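Local coordinates for serine-repeat antigen protein (PDB 2WBF), which is a malaria-parasite antigen built like a papain-family cysteine protease but with a noncanonical active-site serine, so that its proteolytic activity remains uncertain, at residues A[24-29]-A[222-227]; A[142-147]-A[255-260]. One frame throughout, in Å; residues are numbered along the deposited sequence.

Contact 1 of 2, residues A[24-29]-A[222-227]. With DMS (dimethyl sulfoxide), chain F.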
loop_
_atom_site.group_PDB
_atom_site.type_symbol
_atom_site.label_atom_id
_atom_site.label_comp_id
_atom_site.label_asym_id
_atom_site.label_seq_id
_atom_site.Cartn_x
_atom_site.Cartn_y
_atom_site.Cartn_z
ATOM N N GLN A 24 -0.655 -3.401 12.660
ATOM C CA GLN A 24 0.713 -3.877 12.828
ATOM C C GLN A 24 1.306 -4.383 11.511
ATOM O O GLN A 24 0.588 -4.839 10.617
ATOM C CB GLN A 24 0.756 -4.975 13.885
ATOM C CG GLN A 24 0.356 -4.484 15.302
ATOM C CD GLN A 24 1.086 -3.204 15.720
ATOM O OE1 GLN A 24 2.318 -3.154 15.751
ATOM N NE2 GLN A 24 0.322 -2.168 16.050
ATOM N N VAL A 25 2.630 -4.306 11.403
ATOM C CA VAL A 25 3.325 -4.800 10.225
ATOM C C VAL A 25 3.106 -6.304 10.098
ATOM O O VAL A 25 3.055 -7.021 11.111
ATOM C CB VAL A 25 4.830 -4.457 10.321
ATOM C CG1 VAL A 25 5.647 -5.183 9.263
ATOM C CG2 VAL A 25 5.017 -2.938 10.194
ATOM N N GLU A 26 2.968 -6.772 8.856
ATOM C CA GLU A 26 2.749 -8.193 8.568
ATOM C C GLU A 26 3.945 -8.771 7.820
ATOM O O GLU A 26 4.779 -8.021 7.307
ATOM C CB GLU A 26 1.453 -8.388 7.763
ATOM C CG GLU A 26 0.248 -7.854 8.537
ATOM C CD GLU A 26 -1.088 -8.255 7.950
ATOM O OE1 GLU A 26 -1.190 -9.357 7.393
ATOM O OE2 GLU A 26 -2.040 -7.462 8.085
ATOM N N ASP A 27 3.999 -10.102 7.750
ATOM C CA ASP A 27 5.126 -10.811 7.145
ATOM C C ASP A 27 4.537 -11.753 6.106
ATOM O O ASP A 27 3.867 -12.744 6.459
ATOM C CB ASP A 27 5.885 -11.609 8.226
ATOM C CG ASP A 27 7.109 -12.325 7.704
ATOM O OD1 ASP A 27 7.343 -12.381 6.482
ATOM O OD2 ASP A 27 7.858 -12.849 8.556
ATOM N N GLN A 28 4.763 -11.428 4.840
ATOM C CA GLN A 28 4.244 -12.225 3.721
ATOM C C GLN A 28 4.988 -13.549 3.540
ATOM O O GLN A 28 4.549 -14.395 2.765
ATOM C CB GLN A 28 4.327 -11.416 2.416
ATOM C CG GLN A 28 5.770 -11.165 1.943
ATOM C CD GLN A 28 5.839 -10.334 0.693
ATOM O OE1 GLN A 28 5.828 -9.104 0.767
ATOM N NE2 GLN A 28 5.938 -10.988 -0.466
ATOM N N GLY A 29 6.115 -13.740 4.230
ATOM C CA GLY A 29 6.870 -14.983 4.070
ATOM C C GLY A 29 7.421 -15.104 2.651
ATOM O O GLY A 29 7.709 -14.104 1.988
ATOM N N ILE A 222 7.715 7.954 4.140
ATOM C CA ILE A 222 7.710 6.821 5.071
ATOM C C ILE A 222 6.986 5.687 4.351
ATOM O O ILE A 222 5.865 5.867 3.873
ATOM C CB ILE A 222 6.998 7.154 6.383
ATOM C CG1 ILE A 222 7.683 8.348 7.055
ATOM C CG2 ILE A 222 7.017 5.980 7.338
ATOM C CD1 ILE A 222 6.894 8.880 8.260
ATOM N N VAL A 223 7.663 4.549 4.234
ATOM C CA VAL A 223 7.179 3.439 3.440
ATOM C C VAL A 223 7.037 2.212 4.320
ATOM O O VAL A 223 7.957 1.856 5.076
ATOM C CB VAL A 223 8.127 3.132 2.265
ATOM C CG1 VAL A 223 7.598 1.938 1.431
ATOM C CG2 VAL A 223 8.293 4.375 1.379
ATOM N N ARG A 224 5.875 1.571 4.203
ATOM C CA ARG A 224 5.584 0.324 4.905
ATOM C C ARG A 224 5.825 -0.865 3.981
ATOM O O ARG A 224 5.349 -0.884 2.839
ATOM C CB ARG A 224 4.128 0.326 5.361
ATOM C CG ARG A 224 3.623 -0.971 6.010
ATOM C CD ARG A 224 2.132 -0.806 6.332
ATOM N NE ARG A 224 1.411 -2.036 6.689
ATOM C CZ ARG A 224 1.095 -2.395 7.935
ATOM N NH1 ARG A 224 1.516 -1.697 8.981
ATOM N NH2 ARG A 224 0.369 -3.480 8.149
ATOM N N ASN A 225 6.554 -1.858 4.483
ATOM C CA ASN A 225 6.796 -3.108 3.771
ATOM C C ASN A 225 6.064 -4.247 4.488
ATOM O O ASN A 225 5.546 -4.055 5.587
ATOM C CB ASN A 225 8.306 -3.390 3.733
ATOM C CG ASN A 225 8.733 -4.236 2.542
ATOM O OD1 ASN A 225 7.910 -4.765 1.788
ATOM N ND2 ASN A 225 10.043 -4.406 2.401
ATOM N N SER A 226 6.061 -5.431 3.873
ATOM C CA SER A 226 5.336 -6.585 4.406
ATOM C C SER A 226 6.313 -7.750 4.591
ATOM O O SER A 226 6.000 -8.911 4.296
ATOM C CB SER A 226 4.185 -6.968 3.470
ATOM O OG SER A 226 4.629 -7.044 2.108
ATOM N N TRP A 227 7.499 -7.417 5.089
ATOM C CA TRP A 227 8.522 -8.428 5.395
ATOM C C TRP A 227 8.709 -8.603 6.898
ATOM O O TRP A 227 9.771 -9.047 7.356
ATOM C CB TRP A 227 9.858 -8.061 4.725
ATOM C CG TRP A 227 9.799 -8.120 3.230
ATOM C CD1 TRP A 227 8.813 -8.673 2.462
ATOM C CD2 TRP A 227 10.784 -7.603 2.314
ATOM N NE1 TRP A 227 9.134 -8.533 1.117
ATOM C CE2 TRP A 227 10.332 -7.875 1.010
ATOM C CE3 TRP A 227 12.005 -6.932 2.482
ATOM C CZ2 TRP A 227 11.058 -7.501 -0.133
ATOM C CZ3 TRP A 227 12.724 -6.555 1.349
ATOM C CH2 TRP A 227 12.242 -6.829 0.061
HETATM S S DMS F . 1.059 -12.246 9.556
HETATM O O DMS F . 2.220 -11.328 9.692
HETATM C C1 DMS F . 0.654 -12.358 7.800
HETATM C C2 DMS F . -0.403 -11.496 10.346
HETATM O O HOH W 1 -1.995 -4.907 6.895
HETATM O O HOH W 2 3.168 -4.890 6.741
#
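In the active-site region of this papain-like fold, Gln28 meets Ser226 and Trp227 of the Asn-Ser-Trp sequence 225-227. Ser226 OG donates to Gln28 OE1 at 2.7 Å. The backbone adds a second bond, Gln28 N to Ser226 O at 2.9 Å and almost straight (169°). CG of Gln28 sits between its backbone N and carbonyl carbon (chi1 68°); the extended chain then runs beside the indole of Trp227, its amide at the ring edge with the two planes 62° apart. Glutamine suits the place because its chain can lie along the indole while OE1 accepts from the serine. Asn225 ND2 lies above one face of the Trp227 indole, toward its rim, and Asn225 OD1 bonds to His200 NE2, consistent with the histidine-asparagine pair of papain-family active sites. Farther along, the long, extended Arg224 spans the gap to Gln24, its NH2 meeting Gln24 O at 2.8 Å from above the carbonyl plane. A water joins Glu26 N to Asn225 O, 2.8 Å from each. Glu26 OE2 is held by Lys40 and Lys56. A glutamine ahead of the active-site helix, packed on Asn-Ser-Trp, is the papain-family pattern, in which that glutamine lines the oxyanion hole; here Ser34 probably occupies the usual cysteine position.

Contact 2 of 2, residues A[142-147]-A[255-260]. With CA (calcium ion), chain J.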
loop_
_atom_site.group_PDB
_atom_site.type_symbol
_atom_site.label_atom_id
_atom_site.label_comp_id
_atom_site.label_asym_id
_atom_site.label_seq_id
_atom_site.Cartn_x
_atom_site.Cartn_y
_atom_site.Cartn_z
ATOM N N THR A 142 -6.914 4.353 -9.555
ATOM C CA THR A 142 -6.208 5.343 -10.351
ATOM C C THR A 142 -4.729 5.130 -10.104
ATOM O O THR A 142 -4.316 5.006 -8.953
ATOM C CB THR A 142 -6.574 6.761 -9.920
ATOM O OG1 THR A 142 -7.992 6.933 -10.015
ATOM C CG2 THR A 142 -5.883 7.773 -10.822
ATOM N N ALA A 143 -3.932 5.106 -11.172
ATOM C CA ALA A 143 -2.484 4.887 -11.062
ATOM C C ALA A 143 -1.720 6.082 -11.652
ATOM O O ALA A 143 -2.151 6.669 -12.639
ATOM C CB ALA A 143 -2.092 3.610 -11.778
ATOM N N TYR A 144 -0.596 6.429 -11.029
ATOM C CA TYR A 144 0.277 7.498 -11.493
ATOM C C TYR A 144 1.689 6.958 -11.523
ATOM O O TYR A 144 2.088 6.225 -10.611
ATOM C CB TYR A 144 0.240 8.666 -10.524
ATOM C CG TYR A 144 -1.118 9.282 -10.325
ATOM C CD1 TYR A 144 -1.890 8.940 -9.223
ATOM C CD2 TYR A 144 -1.615 10.223 -11.221
ATOM C CE1 TYR A 144 -3.122 9.510 -9.015
ATOM C CE2 TYR A 144 -2.854 10.801 -11.020
ATOM C CZ TYR A 144 -3.596 10.437 -9.914
ATOM O OH TYR A 144 -4.825 11.004 -9.693
ATOM N N GLU A 145 2.450 7.305 -12.559
ATOM C CA GLU A 145 3.826 6.815 -12.680
ATOM C C GLU A 145 4.834 7.951 -12.536
ATOM O O GLU A 145 4.663 8.998 -13.138
ATOM C CB GLU A 145 4.027 6.141 -14.041
ATOM C CG GLU A 145 3.170 4.891 -14.254
ATOM C CD GLU A 145 1.733 5.202 -14.616
ATOM O OE1 GLU A 145 1.518 6.036 -15.531
ATOM O OE2 GLU A 145 0.818 4.609 -13.998
ATOM N N SER A 146 5.885 7.746 -11.746
ATOM C CA SER A 146 6.904 8.791 -11.601
ATOM C C SER A 146 7.556 9.143 -12.946
ATOM O O SER A 146 7.890 10.304 -13.189
ATOM C CB SER A 146 7.970 8.394 -10.584
ATOM O OG SER A 146 8.667 7.235 -10.984
ATOM N N GLU A 147 7.723 8.169 -13.834
ATOM C CA GLU A 147 8.327 8.474 -15.144
ATOM C C GLU A 147 7.477 9.467 -15.950
ATOM O O GLU A 147 8.019 10.271 -16.703
ATOM C CB GLU A 147 8.590 7.202 -15.948
ATOM C CG GLU A 147 9.752 6.341 -15.393
ATOM C CD GLU A 147 9.850 4.947 -16.016
ATOM O OE1 GLU A 147 10.355 4.818 -17.148
ATOM O OE2 GLU A 147 9.444 3.969 -15.357
ATOM N N VAL A 255 2.243 4.834 -8.103
ATOM C CA VAL A 255 1.329 4.704 -6.970
ATOM C C VAL A 255 -0.062 4.388 -7.495
ATOM O O VAL A 255 -0.408 4.721 -8.627
ATOM C CB VAL A 255 1.284 5.968 -6.078
ATOM C CG1 VAL A 255 2.644 6.191 -5.402
ATOM C CG2 VAL A 255 0.870 7.200 -6.889
ATOM N N VAL A 256 -0.847 3.738 -6.648
ATOM C CA VAL A 256 -2.201 3.343 -6.983
ATOM C C VAL A 256 -3.079 3.704 -5.806
ATOM O O VAL A 256 -2.721 3.484 -4.640
ATOM C CB VAL A 256 -2.305 1.817 -7.259
ATOM C CG1 VAL A 256 -3.763 1.407 -7.503
ATOM C CG2 VAL A 256 -1.416 1.430 -8.449
ATOM N N ILE A 257 -4.241 4.260 -6.127
ATOM C CA ILE A 257 -5.239 4.620 -5.138
ATOM C C ILE A 257 -6.526 3.887 -5.491
ATOM O O ILE A 257 -6.819 3.706 -6.664
ATOM C CB ILE A 257 -5.488 6.149 -5.160
ATOM C CG1 ILE A 257 -4.240 6.867 -4.635
ATOM C CG2 ILE A 257 -6.689 6.530 -4.322
ATOM C CD1 ILE A 257 -3.213 7.139 -5.712
ATOM N N PHE A 258 -7.264 3.448 -4.471
ATOM C CA PHE A 258 -8.557 2.839 -4.682
ATOM C C PHE A 258 -9.663 3.874 -4.513
ATOM O O PHE A 258 -9.646 4.688 -3.579
ATOM C CB PHE A 258 -8.808 1.684 -3.702
ATOM C CG PHE A 258 -7.988 0.452 -3.956
ATOM C CD1 PHE A 258 -7.426 0.185 -5.209
ATOM C CD2 PHE A 258 -7.823 -0.474 -2.934
ATOM C CE1 PHE A 258 -6.703 -0.966 -5.424
ATOM C CE2 PHE A 258 -7.087 -1.635 -3.143
ATOM C CZ PHE A 258 -6.531 -1.887 -4.384
ATOM N N ASN A 259 -10.627 3.839 -5.427
ATOM C CA ASN A 259 -11.756 4.757 -5.368
ATOM C C ASN A 259 -12.968 3.997 -4.849
ATOM O O ASN A 259 -13.554 3.189 -5.560
ATOM C CB ASN A 259 -12.008 5.345 -6.754
ATOM C CG ASN A 259 -10.767 5.969 -7.332
ATOM O OD1 ASN A 259 -10.082 6.757 -6.660
ATOM N ND2 ASN A 259 -10.426 5.587 -8.553
ATOM N N VAL A 260 -13.312 4.244 -3.590
ATOM C CA VAL A 260 -14.369 3.485 -2.944
ATOM C C VAL A 260 -15.337 4.404 -2.215
ATOM O O VAL A 260 -14.997 5.528 -1.838
ATOM C CB VAL A 260 -13.799 2.440 -1.951
ATOM C CG1 VAL A 260 -12.751 1.575 -2.624
ATOM C CG2 VAL A 260 -13.217 3.120 -0.725
HETATM CA CA CA J . 9.814 2.236 -17.143
HETATM O O HOH W 3 9.030 3.295 -19.244
HETATM O O HOH W 4 7.593 1.646 -16.501
#
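Thr142 holds OG1 beside its backbone N (chi1 -57°), and Asn259 places CG in the same way, which brings the two short polar side chains together at about a right angle. Asn259 ND2 donates to Thr142 OG1 at 3.1 Å, nearly straight (170°) and with the hydroxyl oxygen lying in the plane of the amide. Threonine fits here twice over: its branched CB favours the extended backbone, and its hydroxyl supplies the acceptor. Beyond this link the two backbones take over. Strands 142-145 and 255-258 run antiparallel, their directions 164° apart, as neighbours in the mixed sheet of the papain-like fold. Thr142 with Ile257 and Tyr144 with Val255 are hydrogen-bonded pairs, closed for instance by Ile257 N on Thr142 O at 2.9 Å; Ala143 with Val256 between them is non-hydrogen-bonded. On the face bearing Tyr144, two aliphatic groups meet the phenol ring at its edge: Val255 CG2, 4.0 Å from Tyr144 CD1, and Ile257 CD1, 4.1 Å from Tyr144 CE1. Tyr144 and Val255 also pack on Ile159 and Ile160 of helix 153-167, and Ile257 on Glu163 and Lys167. The other face carries Ala143 CB against Val256 CG2 at 4.0 Å; the small methyl adds little bulk, whereas Val256 also packs on Ile171 and Pro80. Farther along segment 142-147, Glu147 binds a calcium ion with both carboxylate oxygens, OE1 at 2.6 Å and OE2 at 2.5 Å. Two waters share the metal, and the backbone O of Asp196 is a further ligand.

Contacts 1 and 2 lie on opposite sides of the chain's centre, their own centres 20 Å apart and their nearest atoms about 9 Å apart. Their segments alternate along the sequence, 24-29, 142-147, 222-227, 255-260, so each contact closes a long loop of chain that encloses part of the other. One mixed sheet connects them: strand 217-224 pairs with 200-211, which pairs with 170-174, and that in turn with 254-261, the partner of 141-145. Helix 34-49 touches both regions, through Phe37 and Tyr41 at contact 1 and His42 beside Phe258 of segment 255-260. The active-site region and the strand pair leading to the calcium site at Glu147 thus belong to one papain-like fold, joined through a shared sheet.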